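Local atomic coordinates of minor capsid protein (Cafeteriavirus-dependent mavirus, PDB entry 6G42), a protein that forms the pentameric penton of the virophage capsid, a single jelly-roll protein that probably occupies the fivefold vertices of the icosahedral shell. Residues Asn48-Glu54 / Lys300-Ile306; Met86-Glu90 / Thr116-Leu120. One frame throughout, in Å; residues are numbered along the deposited sequence.

Contact 1: residues Asn48-Glu54 / Lys300-Ile306; sequences NYLLIVE and KLLFESI
Good backbone hydrogen bonds zip Tyr49-Glu54 to Lys300-Ser305 as neighbouring antiparallel strands of the single jelly-roll: Leu50 N to Glu304 O (2.8 Å), Glu304 N to Leu50 O (2.9 Å), Ile52 N to Leu302 O (3.0 Å) and Leu302 N to Ile52 O (2.9 Å). Ile306 N to Asn48 O (2.9 Å) follows at their ends; Glu54 N to Lys300 O (3.0 Å) is weak. Leu50-Glu304 and Ile52-Leu302 are hydrogen-bonded pairs; Tyr49-Ser305, Leu51-Phe303 and Val53-Leu301 are non-hydrogen-bonded. The axes of the two short strands approach to 4.4 Å, their N-to-C directions 153° apart. Glu304 hydrogen-bonds Tyr262 and salt-bridges Lys6; Lys300 salt-bridges Glu216 of the second subunit, so this sheet also serves the pentamer interface.

Beside Leu50, Ile52 CG2 meets Leu302 CB at 3.7 Å. The face of Tyr49, Leu51, Val53, Leu301 and Phe303 turns inward, Leu301 against Phe273 and Leu275 of strand 272-281, Leu51 against Leu211 and Leu235. Leu51 (chi1 t, chi2 p) sets CD1 over the Phe303 ring, 4.1 Å from its centroid.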
loop_
_atom_site.group_PDB
_atom_site.type_symbol
_atom_site.label_atom_id
_atom_site.label_comp_id
_atom_site.label_asym_id
_atom_site.label_seq_id
_atom_site.Cartn_x
_atom_site.Cartn_y
_atom_site.Cartn_z
ATOM N N ASN C 48 -26.952 -19.288 20.767
ATOM C CA ASN C 48 -26.696 -19.505 19.336
ATOM C C ASN C 48 -25.371 -18.861 18.943
ATOM O O ASN C 48 -25.036 -17.783 19.437
ATOM C CB ASN C 48 -27.813 -18.895 18.487
ATOM C CG ASN C 48 -29.112 -19.670 18.576
ATOM O OD1 ASN C 48 -29.117 -20.892 18.743
ATOM N ND2 ASN C 48 -30.226 -18.963 18.448
ATOM N N TYR C 49 -24.646 -19.507 18.030
ATOM C CA TYR C 49 -23.293 -19.082 17.655
ATOM C C TYR C 49 -23.074 -18.915 16.156
ATOM O O TYR C 49 -23.684 -19.603 15.338
ATOM C CB TYR C 49 -22.271 -20.088 18.164
ATOM C CG TYR C 49 -22.190 -20.174 19.663
ATOM C CD1 TYR C 49 -23.081 -20.968 20.381
ATOM C CD2 TYR C 49 -21.219 -19.469 20.371
ATOM C CE1 TYR C 49 -23.008 -21.057 21.765
ATOM C CE2 TYR C 49 -21.135 -19.552 21.755
ATOM C CZ TYR C 49 -22.031 -20.349 22.447
ATOM O OH TYR C 49 -21.955 -20.442 23.814
ATOM N N LEU C 50 -22.181 -17.985 15.827
ATOM C CA LEU C 50 -21.612 -17.850 14.494
ATOM C C LEU C 50 -20.180 -18.358 14.546
ATOM O O LEU C 50 -19.531 -18.249 15.577
ATOM C CB LEU C 50 -21.616 -16.386 14.063
ATOM C CG LEU C 50 -22.970 -15.680 14.009
ATOM C CD1 LEU C 50 -22.758 -14.198 13.742
ATOM C CD2 LEU C 50 -23.871 -16.290 12.944
ATOM N N LEU C 51 -19.705 -18.911 13.436
ATOM C CA LEU C 51 -18.315 -19.340 13.277
ATOM C C LEU C 51 -17.609 -18.476 12.230
ATOM O O LEU C 51 -18.116 -18.303 11.113
ATOM C CB LEU C 51 -18.253 -20.799 12.830
ATOM C CG LEU C 51 -16.899 -21.338 12.348
ATOM C CD1 LEU C 51 -15.887 -21.380 13.483
ATOM C CD2 LEU C 51 -17.085 -22.718 11.761
ATOM N N ILE C 52 -16.427 -17.979 12.589
ATOM C CA ILE C 52 -15.540 -17.280 11.651
ATOM C C ILE C 52 -14.094 -17.733 11.853
ATOM O O ILE C 52 -13.632 -17.884 12.991
ATOM C CB ILE C 52 -15.667 -15.738 11.760
ATOM C CG1 ILE C 52 -14.779 -15.039 10.731
ATOM C CG2 ILE C 52 -15.326 -15.227 13.156
ATOM C CD1 ILE C 52 -15.222 -13.618 10.445
ATOM N N VAL C 53 -13.402 -17.973 10.737
ATOM C CA VAL C 53 -11.985 -18.309 10.743
ATOM C C VAL C 53 -11.220 -16.992 10.844
ATOM O O VAL C 53 -11.116 -16.256 9.863
ATOM C CB VAL C 53 -11.585 -19.095 9.472
ATOM C CG1 VAL C 53 -10.088 -19.416 9.453
ATOM C CG2 VAL C 53 -12.401 -20.380 9.376
ATOM N N GLU C 54 -10.709 -16.700 12.041
ATOM C CA GLU C 54 -9.941 -15.477 12.308
ATOM C C GLU C 54 -8.599 -15.457 11.549
ATOM O O GLU C 54 -8.258 -14.465 10.903
ATOM C CB GLU C 54 -9.697 -15.345 13.818
ATOM C CG GLU C 54 -8.890 -14.126 14.285
ATOM C CD GLU C 54 -9.633 -12.804 14.173
ATOM O OE1 GLU C 54 -10.862 -12.808 13.896
ATOM O OE2 GLU C 54 -8.979 -11.748 14.375
ATOM N N LYS C 300 -6.830 -20.515 13.709
ATOM C CA LYS C 300 -7.537 -19.870 14.814
ATOM C C LYS C 300 -8.997 -19.655 14.422
ATOM O O LYS C 300 -9.285 -19.026 13.404
ATOM C CB LYS C 300 -6.866 -18.545 15.178
ATOM C CG LYS C 300 -7.234 -18.008 16.557
ATOM C CD LYS C 300 -6.226 -16.966 17.043
ATOM C CE LYS C 300 -6.259 -16.763 18.553
ATOM N NZ LYS C 300 -6.933 -15.495 18.934
ATOM N N LEU C 301 -9.902 -20.205 15.230
ATOM C CA LEU C 301 -11.337 -20.122 14.994
ATOM C C LEU C 301 -11.989 -19.256 16.065
ATOM O O LEU C 301 -11.487 -19.156 17.187
ATOM C CB LEU C 301 -11.951 -21.521 15.026
ATOM C CG LEU C 301 -11.356 -22.578 14.098
ATOM C CD1 LEU C 301 -11.963 -23.929 14.413
ATOM C CD2 LEU C 301 -11.591 -22.237 12.636
ATOM N N LEU C 302 -13.106 -18.630 15.711
ATOM C CA LEU C 302 -13.897 -17.854 16.664
ATOM C C LEU C 302 -15.349 -18.307 16.635
ATOM O O LEU C 302 -15.992 -18.267 15.583
ATOM C CB LEU C 302 -13.821 -16.359 16.343
ATOM C CG LEU C 302 -14.763 -15.437 17.129
ATOM C CD1 LEU C 302 -14.494 -15.523 18.627
ATOM C CD2 LEU C 302 -14.646 -14.002 16.640
ATOM N N PHE C 303 -15.848 -18.736 17.792
ATOM C CA PHE C 303 -17.275 -18.963 17.988
ATOM C C PHE C 303 -17.827 -17.738 18.714
ATOM O O PHE C 303 -17.506 -17.497 19.883
ATOM C CB PHE C 303 -17.517 -20.262 18.758
ATOM C CG PHE C 303 -17.030 -21.488 18.029
ATOM C CD1 PHE C 303 -17.831 -22.114 17.077
ATOM C CD2 PHE C 303 -15.759 -22.006 18.276
ATOM C CE1 PHE C 303 -17.379 -23.236 16.396
ATOM C CE2 PHE C 303 -15.299 -23.127 17.598
ATOM C CZ PHE C 303 -16.110 -23.744 16.657
ATOM N N GLU C 304 -18.618 -16.953 17.988
ATOM C CA GLU C 304 -19.169 -15.683 18.463
ATOM C C GLU C 304 -20.680 -15.834 18.687
ATOM O O GLU C 304 -21.429 -16.140 17.748
ATOM C CB GLU C 304 -18.882 -14.590 17.427
ATOM C CG GLU C 304 -19.291 -13.182 17.833
ATOM C CD GLU C 304 -19.084 -12.162 16.720
ATOM O OE1 GLU C 304 -18.026 -12.202 16.052
ATOM O OE2 GLU C 304 -19.985 -11.315 16.508
ATOM N N SER C 305 -21.125 -15.625 19.927
ATOM C CA SER C 305 -22.535 -15.824 20.280
ATOM C C SER C 305 -23.386 -14.659 19.805
ATOM O O SER C 305 -22.880 -13.552 19.614
ATOM C CB SER C 305 -22.716 -16.035 21.791
ATOM O OG SER C 305 -22.539 -14.838 22.522
ATOM N N ILE C 306 -24.678 -14.931 19.619
ATOM C CA ILE C 306 -25.664 -13.915 19.231
ATOM C C ILE C 306 -26.640 -13.767 20.403
ATOM O O ILE C 306 -27.706 -13.161 20.288
ATOM C CB ILE C 306 -26.433 -14.278 17.930
ATOM C CG1 ILE C 306 -25.584 -15.144 16.981
ATOM C CG2 ILE C 306 -26.886 -13.007 17.212
ATOM C CD1 ILE C 306 -26.335 -15.661 15.767
#

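Contact 2: residues Met86-Glu90 / Thr116-Leu120; sequences MGVRE and TLAGL
This is a helix-on-strand contact near the protein surface: the last turn of helix 106-120 packs against the end of strand 84-90, an outermost strand of its sheet within the chain. Gly87-Glu90 are extended, Thr116-Leu120 helical, with Leu120 N bonded to Thr116 O at 3.1 Å. Their axes come within 8.9 Å and their N-to-C directions make 145°, so the helix runs roughly against the strand. The nearest CA pair is Gly87 and Leu120, 6.8 Å apart.

Leu120 fills the gap. With chi1 t and chi2 p, Leu120 CD2 comes to 3.6 Å from Gly87 O and Leu120 CD1 to 3.9 Å from Val88 N. A CB on Gly87 would point at the helix and lie 3.0 Å from Leu120 CD1, a clash, so the missing side chain is what lets the leucine sit down on the backbone.

The arrangement is a helix layered on an antiparallel sheet, in a region distinct from the jelly-roll sheet of strands 49-62 and 296-305. The same helix covers the adjacent strand 74-79 too, where Thr116 and Leu117 touch Val75.

Arg89 closes the exposed side. Arg89 CB points toward the helix, 4.2 Å from Leu120 CD1, and the chain (chi1 t, chi2 t, chi3 m) lays one guanidinium face over Leu120 CA, 3.8 Å from Arg89 NH2. Arg89 NH2 also gives a weak hydrogen bond to Gly119 O (3.1 Å). Further along the strand, Thr116 CG2 packs 3.5 Å from Glu90 O, while Thr116 OG1 bonds Ala112 O within the helix.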
loop_
_atom_site.group_PDB
_atom_site.type_symbol
_atom_site.label_atom_id
_atom_site.label_comp_id
_atom_site.label_asym_id
_atom_site.label_seq_id
_atom_site.Cartn_x
_atom_site.Cartn_y
_atom_site.Cartn_z
ATOM N N MET C 86 3.709 -21.588 -42.963
ATOM C CA MET C 86 4.677 -22.648 -43.256
ATOM C C MET C 86 4.445 -23.899 -42.415
ATOM O O MET C 86 4.490 -25.013 -42.939
ATOM C CB MET C 86 6.100 -22.139 -43.055
ATOM C CG MET C 86 6.455 -20.986 -43.980
ATOM S SD MET C 86 8.127 -21.100 -44.640
ATOM C CE MET C 86 9.070 -20.784 -43.156
ATOM N N GLY C 87 4.200 -23.716 -41.119
ATOM C CA GLY C 87 3.941 -24.839 -40.211
ATOM C C GLY C 87 3.251 -24.432 -38.924
ATOM O O GLY C 87 3.329 -23.276 -38.510
ATOM N N VAL C 88 2.558 -25.395 -38.315
ATOM C CA VAL C 88 1.872 -25.228 -37.029
ATOM C C VAL C 88 2.007 -26.532 -36.234
ATOM O O VAL C 88 1.817 -27.622 -36.784
ATOM C CB VAL C 88 0.374 -24.876 -37.219
ATOM C CG1 VAL C 88 -0.380 -24.884 -35.896
ATOM C CG2 VAL C 88 0.218 -23.514 -37.876
ATOM N N ARG C 89 2.318 -26.409 -34.943
ATOM C CA ARG C 89 2.437 -27.563 -34.038
ATOM C C ARG C 89 1.865 -27.259 -32.651
ATOM O O ARG C 89 1.938 -26.124 -32.175
ATOM C CB ARG C 89 3.900 -27.987 -33.909
ATOM C CG ARG C 89 4.088 -29.378 -33.311
ATOM C CD ARG C 89 5.550 -29.798 -33.267
ATOM N NE ARG C 89 6.149 -29.888 -34.602
ATOM C CZ ARG C 89 7.413 -30.226 -34.858
ATOM N NH1 ARG C 89 8.260 -30.522 -33.872
ATOM N NH2 ARG C 89 7.835 -30.271 -36.119
ATOM N N GLU C 90 1.300 -28.283 -32.010
ATOM C CA GLU C 90 0.820 -28.172 -30.630
ATOM C C GLU C 90 1.996 -28.216 -29.668
ATOM O O GLU C 90 2.946 -28.960 -29.887
ATOM C CB GLU C 90 -0.139 -29.317 -30.278
ATOM C CG GLU C 90 -1.369 -29.431 -31.168
ATOM C CD GLU C 90 -2.394 -30.445 -30.667
ATOM O OE1 GLU C 90 -2.181 -31.081 -29.604
ATOM O OE2 GLU C 90 -3.432 -30.607 -31.347
ATOM N N THR C 116 9.093 -26.851 -28.826
ATOM C CA THR C 116 8.049 -26.901 -29.860
ATOM C C THR C 116 8.415 -26.001 -31.043
ATOM O O THR C 116 8.277 -26.391 -32.201
ATOM C CB THR C 116 6.690 -26.438 -29.299
ATOM O OG1 THR C 116 6.420 -27.128 -28.078
ATOM C CG2 THR C 116 5.555 -26.706 -30.290
ATOM N N LEU C 117 8.872 -24.794 -30.724
ATOM C CA LEU C 117 9.273 -23.810 -31.720
ATOM C C LEU C 117 10.546 -24.218 -32.467
ATOM O O LEU C 117 10.655 -24.004 -33.675
ATOM C CB LEU C 117 9.459 -22.446 -31.048
ATOM C CG LEU C 117 9.390 -21.201 -31.929
ATOM C CD1 LEU C 117 8.021 -21.026 -32.576
ATOM C CD2 LEU C 117 9.726 -19.981 -31.089
ATOM N N ALA C 118 11.497 -24.809 -31.744
ATOM C CA ALA C 118 12.741 -25.315 -32.338
ATOM C C ALA C 118 12.483 -26.510 -33.255
ATOM O O ALA C 118 13.028 -26.580 -34.353
ATOM C CB ALA C 118 13.732 -25.693 -31.249
ATOM N N GLY C 119 11.656 -27.443 -32.790
ATOM C CA GLY C 119 11.230 -28.594 -33.591
ATOM C C GLY C 119 10.519 -28.235 -34.888
ATOM O O GLY C 119 10.674 -28.928 -35.893
ATOM N N LEU C 120 9.745 -27.153 -34.865
ATOM C CA LEU C 120 9.035 -26.660 -36.053
ATOM C C LEU C 120 9.961 -25.914 -37.025
ATOM O O LEU C 120 9.698 -25.881 -38.229
ATOM C CB LEU C 120 7.869 -25.759 -35.631
ATOM C CG LEU C 120 6.845 -25.366 -36.701
ATOM C CD1 LEU C 120 6.066 -26.576 -37.206
ATOM C CD2 LEU C 120 5.895 -24.317 -36.140
#

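In the fold
The two contacts share no element and lie on opposite sides of the chain's centre, their own centres 57 Å apart. Contact 1 is mostly buried and joins adjacent strands of one sheet; 245 residues separate its segments, and contact 2 is nested within that span. Contact 2 is a surface contact between a helix and a strand, closed over only 25 residues. The chemistry follows: backbone pairing dominates the first, burying 763 Å², whereas packing of Leu120, Thr116 and the long Arg89 side chain, with one weak hydrogen bond, makes the second, burying 302 Å². Other subunits reach contact 1, but no other protein chain of the pentamer touches contact 2.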